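Local coordinates for butyrophilin subfamily 1 member A1 (Bos taurus, PDB 4HH8), which may act as a membrane receptor that links cytoplasmic milk-fat droplets to the apical membrane during secretion, and probably also inhibits the proliferation of activated T cells, at residues A129-H135 and C150-Y156; M199-C204 and E216-I221. The protein carries 1 engineered substitution. The contacts are given in a common frame with arbitrary orientation. Residue numbers count along the deposited sequence, not the author numbering.

Contact 1: A129-H135 and C150-Y156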
loop_
_atom_site.group_PDB
_atom_site.type_symbol
_atom_site.label_atom_id
_atom_site.label_comp_id
_atom_site.label_asym_id
_atom_site.label_seq_id
_atom_site.Cartn_x
_atom_site.Cartn_y
_atom_site.Cartn_z
ATOM N N ALA A 129 0.043 -2.889 -4.289
ATOM C CA ALA A 129 0.453 -3.277 -5.626
ATOM C C ALA A 129 -0.552 -4.257 -6.092
ATOM O O ALA A 129 -1.026 -5.095 -5.323
ATOM C CB ALA A 129 1.816 -3.907 -5.624
ATOM N N LEU A 130 -0.842 -4.164 -7.364
ATOM C CA LEU A 130 -1.729 -5.060 -8.026
ATOM C C LEU A 130 -0.894 -6.055 -8.804
ATOM O O LEU A 130 -0.003 -5.646 -9.534
ATOM C CB LEU A 130 -2.494 -4.211 -8.987
ATOM C CG LEU A 130 -3.723 -4.777 -9.616
ATOM C CD1 LEU A 130 -4.852 -4.817 -8.585
ATOM C CD2 LEU A 130 -3.854 -3.640 -10.572
ATOM N N GLY A 131 -1.168 -7.344 -8.652
ATOM C CA GLY A 131 -0.312 -8.380 -9.255
ATOM C C GLY A 131 -0.690 -8.847 -10.637
ATOM O O GLY A 131 -1.473 -8.189 -11.320
ATOM N N SER A 132 -0.142 -9.997 -11.035
ATOM C CA SER A 132 -0.259 -10.524 -12.396
ATOM C C SER A 132 -1.595 -11.186 -12.636
ATOM O O SER A 132 -2.244 -11.619 -11.665
ATOM C CB SER A 132 0.815 -11.585 -12.629
ATOM O OG SER A 132 0.729 -12.607 -11.644
ATOM N N ASP A 133 -1.983 -11.291 -13.914
ATOM C CA ASP A 133 -3.107 -12.119 -14.350
ATOM C C ASP A 133 -3.039 -13.509 -13.727
ATOM O O ASP A 133 -2.045 -14.228 -13.923
ATOM C CB ASP A 133 -3.149 -12.272 -15.877
ATOM C CG ASP A 133 -3.555 -10.991 -16.603
ATOM O OD1 ASP A 133 -3.581 -9.898 -16.012
ATOM O OD2 ASP A 133 -3.827 -11.068 -17.812
ATOM N N PRO A 134 -4.080 -13.894 -12.949
ATOM C CA PRO A 134 -4.059 -15.212 -12.265
ATOM C C PRO A 134 -4.068 -16.361 -13.248
ATOM O O PRO A 134 -4.516 -16.200 -14.372
ATOM C CB PRO A 134 -5.335 -15.222 -11.421
ATOM C CG PRO A 134 -6.154 -14.018 -11.896
ATOM C CD PRO A 134 -5.176 -13.035 -12.491
ATOM N N HIS A 135 -3.601 -17.518 -12.808
ATOM C CA HIS A 135 -3.528 -18.653 -13.674
ATOM C C HIS A 135 -4.003 -19.871 -12.945
ATOM O O HIS A 135 -3.634 -20.093 -11.790
ATOM C CB HIS A 135 -2.085 -18.901 -14.118
ATOM C CG HIS A 135 -1.967 -20.041 -15.072
ATOM N ND1 HIS A 135 -1.601 -21.304 -14.674
ATOM C CD2 HIS A 135 -2.263 -20.128 -16.386
ATOM C CE1 HIS A 135 -1.646 -22.116 -15.712
ATOM N NE2 HIS A 135 -2.069 -21.433 -16.754
ATOM N N CYS A 150 -4.439 -22.067 -8.257
ATOM C CA CYS A 150 -4.487 -20.712 -8.801
ATOM C C CYS A 150 -3.302 -19.932 -8.271
ATOM O O CYS A 150 -2.994 -19.932 -7.064
ATOM C CB CYS A 150 -5.800 -20.016 -8.442
ATOM S SG CYS A 150 -5.981 -18.317 -9.026
ATOM N N THR A 151 -2.669 -19.226 -9.176
ATOM C CA THR A 151 -1.366 -18.658 -8.929
ATOM C C THR A 151 -1.332 -17.206 -9.419
ATOM O O THR A 151 -1.961 -16.883 -10.399
ATOM C CB THR A 151 -0.374 -19.589 -9.622
ATOM O OG1 THR A 151 0.174 -20.514 -8.648
ATOM C CG2 THR A 151 0.661 -18.839 -10.331
ATOM N N SER A 152 -0.681 -16.307 -8.680
ATOM C CA SER A 152 -0.493 -14.957 -9.141
ATOM C C SER A 152 0.639 -14.370 -8.322
ATOM O O SER A 152 0.891 -14.792 -7.190
ATOM C CB SER A 152 -1.780 -14.130 -9.033
ATOM O OG SER A 152 -1.582 -12.760 -9.393
ATOM N N VAL A 153 1.289 -13.374 -8.897
ATOM C CA VAL A 153 2.563 -12.862 -8.444
ATOM C C VAL A 153 2.439 -11.355 -8.247
ATOM O O VAL A 153 1.777 -10.698 -9.047
ATOM C CB VAL A 153 3.576 -13.208 -9.573
ATOM C CG1 VAL A 153 4.674 -12.174 -9.741
ATOM C CG2 VAL A 153 4.119 -14.636 -9.388
ATOM N N GLY A 154 3.023 -10.802 -7.178
ATOM C CA GLY A 154 3.231 -9.330 -7.081
ATOM C C GLY A 154 2.164 -8.463 -6.380
ATOM O O GLY A 154 1.958 -7.295 -6.727
ATOM N N TRP A 155 1.501 -8.997 -5.367
ATOM C CA TRP A 155 0.436 -8.250 -4.712
ATOM C C TRP A 155 0.941 -7.644 -3.450
ATOM O O TRP A 155 1.758 -8.240 -2.776
ATOM C CB TRP A 155 -0.750 -9.151 -4.391
ATOM C CG TRP A 155 -1.299 -9.765 -5.598
ATOM C CD1 TRP A 155 -0.773 -10.833 -6.282
ATOM C CD2 TRP A 155 -2.438 -9.320 -6.344
ATOM N NE1 TRP A 155 -1.545 -11.096 -7.381
ATOM C CE2 TRP A 155 -2.575 -10.191 -7.444
ATOM C CE3 TRP A 155 -3.398 -8.311 -6.150
ATOM C CZ2 TRP A 155 -3.606 -10.055 -8.384
ATOM C CZ3 TRP A 155 -4.430 -8.187 -7.078
ATOM C CH2 TRP A 155 -4.505 -9.031 -8.197
ATOM N N TYR A 156 0.431 -6.471 -3.114
ATOM C CA TYR A 156 0.701 -5.913 -1.824
ATOM C C TYR A 156 -0.541 -5.157 -1.361
ATOM O O TYR A 156 -1.134 -4.438 -2.151
ATOM C CB TYR A 156 1.982 -5.039 -1.832
ATOM C CG TYR A 156 2.414 -4.765 -0.418
ATOM C CD1 TYR A 156 3.269 -5.653 0.258
ATOM C CD2 TYR A 156 1.893 -3.683 0.283
ATOM C CE1 TYR A 156 3.632 -5.420 1.581
ATOM C CE2 TYR A 156 2.244 -3.455 1.611
ATOM C CZ TYR A 156 3.095 -4.329 2.244
ATOM O OH TYR A 156 3.424 -4.085 3.546
#
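Gly-131 lies flat against the indole of Trp-155: its CA sits 3.5 Å from the centroid of the five-membered ring, 16° off the normal, a CH-pi contact. A modelled CB on Gly-131 would come within 2.2 Å of Trp-155 NE1 and 2.4 Å of Val-153 O, so a side chain here would clash. The same indole donates from NE1 to Ser-152 OG (2.6 Å), and Ser-152 OG in turn donates to Ser-132 O (2.6 Å). Beside this relay, Ser-132 N bonds Val-153 O and Val-153 N bonds Ser-132 OG, both at 2.9 Å, so a serine hydroxyl replaces a main-chain carbonyl. These bonds span the gap between two antiparallel bridges, Ala-129 with Tyr-156 and His-135 with Thr-151, whose registers differ by one residue. In the second immunoglobulin domain, 129-134 is the irregular lead-in to edge strand 135-140 (strand A), which His-135 opens, and 150-155 ends strand B. Gly-154 (phi/psi 93/33) and Trp-155 both face Phe-186 of strand 186-194, forming a G1 beta bulge. Outside the pair, Lys-215 forms a salt bridge with Asp-133, while Ala-129 and Tyr-156 touch Val-28 and Ala-102, respectively, of the first domain.

Contact 2: M199-C204 and E216-I221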
loop_
_atom_site.group_PDB
_atom_site.type_symbol
_atom_site.label_atom_id
_atom_site.label_comp_id
_atom_site.label_asym_id
_atom_site.label_seq_id
_atom_site.Cartn_x
_atom_site.Cartn_y
_atom_site.Cartn_z
HETATM N N MSE A 199 -20.053 -29.105 -12.336
HETATM C CA MSE A 199 -19.333 -27.836 -12.365
HETATM C C MSE A 199 -18.768 -27.577 -13.769
HETATM O O MSE A 199 -17.799 -28.204 -14.192
HETATM C CB MSE A 199 -18.263 -27.775 -11.276
HETATM C CG MSE A 199 -18.155 -26.402 -10.639
HETATM SE SE MSE A 199 -17.918 -26.516 -8.690
HETATM C CE MSE A 199 -19.789 -26.829 -8.141
ATOM N N LYS A 200 -19.419 -26.663 -14.482
ATOM C CA LYS A 200 -19.128 -26.345 -15.877
ATOM C C LYS A 200 -17.774 -25.617 -15.945
ATOM O O LYS A 200 -16.795 -26.135 -16.497
ATOM C CB LYS A 200 -20.266 -25.447 -16.424
ATOM C CG LYS A 200 -20.720 -25.671 -17.885
ATOM C CD LYS A 200 -20.007 -24.730 -18.888
ATOM C CE LYS A 200 -20.938 -24.219 -20.010
ATOM N NZ LYS A 200 -21.461 -25.300 -20.914
ATOM N N ASN A 201 -17.758 -24.413 -15.370
ATOM C CA ASN A 201 -16.591 -23.561 -15.221
ATOM C C ASN A 201 -16.374 -23.257 -13.750
ATOM O O ASN A 201 -17.322 -23.265 -12.955
ATOM C CB ASN A 201 -16.826 -22.205 -15.872
ATOM C CG ASN A 201 -17.076 -22.295 -17.345
ATOM O OD1 ASN A 201 -16.284 -22.889 -18.092
ATOM N ND2 ASN A 201 -18.184 -21.686 -17.793
ATOM N N VAL A 202 -15.121 -22.966 -13.410
ATOM C CA VAL A 202 -14.779 -22.377 -12.129
ATOM C C VAL A 202 -13.879 -21.180 -12.349
ATOM O O VAL A 202 -12.966 -21.233 -13.177
ATOM C CB VAL A 202 -14.018 -23.355 -11.258
ATOM C CG1 VAL A 202 -13.489 -22.641 -10.019
ATOM C CG2 VAL A 202 -14.907 -24.504 -10.873
ATOM N N SER A 203 -14.108 -20.118 -11.589
ATOM C CA SER A 203 -13.201 -18.995 -11.625
ATOM C C SER A 203 -12.442 -18.761 -10.294
ATOM O O SER A 203 -12.883 -19.183 -9.216
ATOM C CB SER A 203 -13.928 -17.735 -12.084
ATOM O OG SER A 203 -14.644 -17.201 -11.005
ATOM N N CYS A 204 -11.302 -18.081 -10.399
ATOM C CA CYS A 204 -10.472 -17.736 -9.274
ATOM C C CYS A 204 -10.309 -16.234 -9.375
ATOM O O CYS A 204 -9.951 -15.748 -10.430
ATOM C CB CYS A 204 -9.100 -18.430 -9.395
ATOM S SG CYS A 204 -7.857 -17.831 -8.159
ATOM N N GLU A 216 -9.453 -11.930 -12.385
ATOM C CA GLU A 216 -9.943 -13.290 -12.304
ATOM C C GLU A 216 -9.587 -14.079 -13.529
ATOM O O GLU A 216 -9.185 -13.525 -14.567
ATOM C CB GLU A 216 -11.460 -13.340 -12.067
ATOM C CG GLU A 216 -12.281 -13.264 -13.326
ATOM C CD GLU A 216 -13.755 -13.196 -13.032
ATOM O OE1 GLU A 216 -14.173 -12.306 -12.259
ATOM O OE2 GLU A 216 -14.501 -14.012 -13.606
ATOM N N VAL A 217 -9.699 -15.393 -13.375
ATOM C CA VAL A 217 -9.425 -16.303 -14.454
ATOM C C VAL A 217 -10.439 -17.424 -14.329
ATOM O O VAL A 217 -10.750 -17.891 -13.232
ATOM C CB VAL A 217 -7.951 -16.813 -14.438
ATOM C CG1 VAL A 217 -7.675 -17.678 -13.195
ATOM C CG2 VAL A 217 -7.612 -17.565 -15.736
ATOM N N GLU A 218 -10.979 -17.816 -15.461
ATOM C CA GLU A 218 -11.979 -18.871 -15.508
ATOM C C GLU A 218 -11.339 -20.081 -16.163
ATOM O O GLU A 218 -10.547 -19.935 -17.067
ATOM C CB GLU A 218 -13.180 -18.358 -16.310
ATOM C CG GLU A 218 -14.407 -19.263 -16.342
ATOM C CD GLU A 218 -15.690 -18.458 -16.445
ATOM O OE1 GLU A 218 -15.613 -17.264 -16.829
ATOM O OE2 GLU A 218 -16.773 -19.009 -16.110
ATOM N N VAL A 219 -11.634 -21.273 -15.680
ATOM C CA VAL A 219 -11.194 -22.474 -16.373
ATOM C C VAL A 219 -12.396 -23.384 -16.652
ATOM O O VAL A 219 -13.506 -23.080 -16.244
ATOM C CB VAL A 219 -10.057 -23.201 -15.621
ATOM C CG1 VAL A 219 -10.567 -23.845 -14.329
ATOM C CG2 VAL A 219 -9.384 -24.226 -16.528
ATOM N N SER A 220 -12.155 -24.493 -17.343
ATOM C CA SER A 220 -13.200 -25.313 -17.911
ATOM C C SER A 220 -12.944 -26.747 -17.508
ATOM O O SER A 220 -11.834 -27.252 -17.697
ATOM C CB SER A 220 -13.144 -25.196 -19.430
ATOM O OG SER A 220 -14.406 -25.496 -19.981
ATOM N N ILE A 221 -13.965 -27.400 -16.961
ATOM C CA ILE A 221 -13.824 -28.750 -16.425
ATOM C C ILE A 221 -14.428 -29.814 -17.358
ATOM O O ILE A 221 -15.619 -29.732 -17.678
ATOM C CB ILE A 221 -14.514 -28.874 -15.029
ATOM C CG1 ILE A 221 -13.896 -27.918 -14.003
ATOM C CG2 ILE A 221 -14.517 -30.324 -14.534
ATOM C CD1 ILE A 221 -14.675 -26.634 -13.840
#
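Five main-chain hydrogen bonds tie 199-204 to 216-221, and their spacing follows regular antiparallel register. Val-202 and Val-219 form a hydrogen-bonded pair: Val-219 N reaches Val-202 O at 2.8 Å (170° at the hydrogen), and Val-202 N reaches Val-219 O at a longer 3.3 Å. Cys-204 and Val-217 repeat the pattern, with Cys-204 N to Val-217 O at 2.9 Å and Val-217 N to Cys-204 O at 3.0 Å. Past the strand ends, Ile-221 N bonds Lys-200 O at 3.1 Å. All four carbonyls of the two pairs also receive a CA-H...O contact, the shortest being Ser-203 CA to Val-217 O and Glu-216 CA to Cys-204 O, both 3.1 Å. This is the F-G hairpin of an immunoglobulin sandwich; the strand axes run 4.6 Å apart at 158°. Ser-203 and Glu-218 form a non-hydrogen-bonded pair, and the backbone of Ser-203 hydrogen-bonds to Gln-164 of strand 160-165, on the other side of strand F. Strand 213-220 is outermost in its sheet within this chain. Val-202, Cys-204, Val-217 and Val-219 share the face toward the sandwich interior, where Trp-163 and Ile-136 meet them; Ile-221 CD1 adds to the apolar packing 3.7 Å from Val-202 CG2. The other face carries Asn-201, Ser-203, Glu-218 and Ser-220. Asn-201, first residue of an Asn-X-Ser sequon completed by Ser-203, bears a hybrid N-glycan in the natural protein, though no sugar is present here.

Both segments of contact 1 precede those of contact 2 along the chain; their centres are about 17 Å apart within the second immunoglobulin domain. They belong to opposing sheets of its sandwich: 150-155 and His-135 to the sheet of strands 135-140, 146-155, 186-194 and 175-180, with 129-134 as the loop leading into it, and contact 2 to that of 170-171, 160-165, 201-208 and 213-220. The intersheet disulfide, Cys-150 SG to Cys-204 SG at 2.1 Å, and the packing of Pro-134 O 3.5 Å from Val-217 CB link the A/B side of one sheet with the F-G hairpin of the other. Contact 1 starts at the junction with the first domain, whereas contact 2 lies farther out, toward the end of the predicted extracellular region.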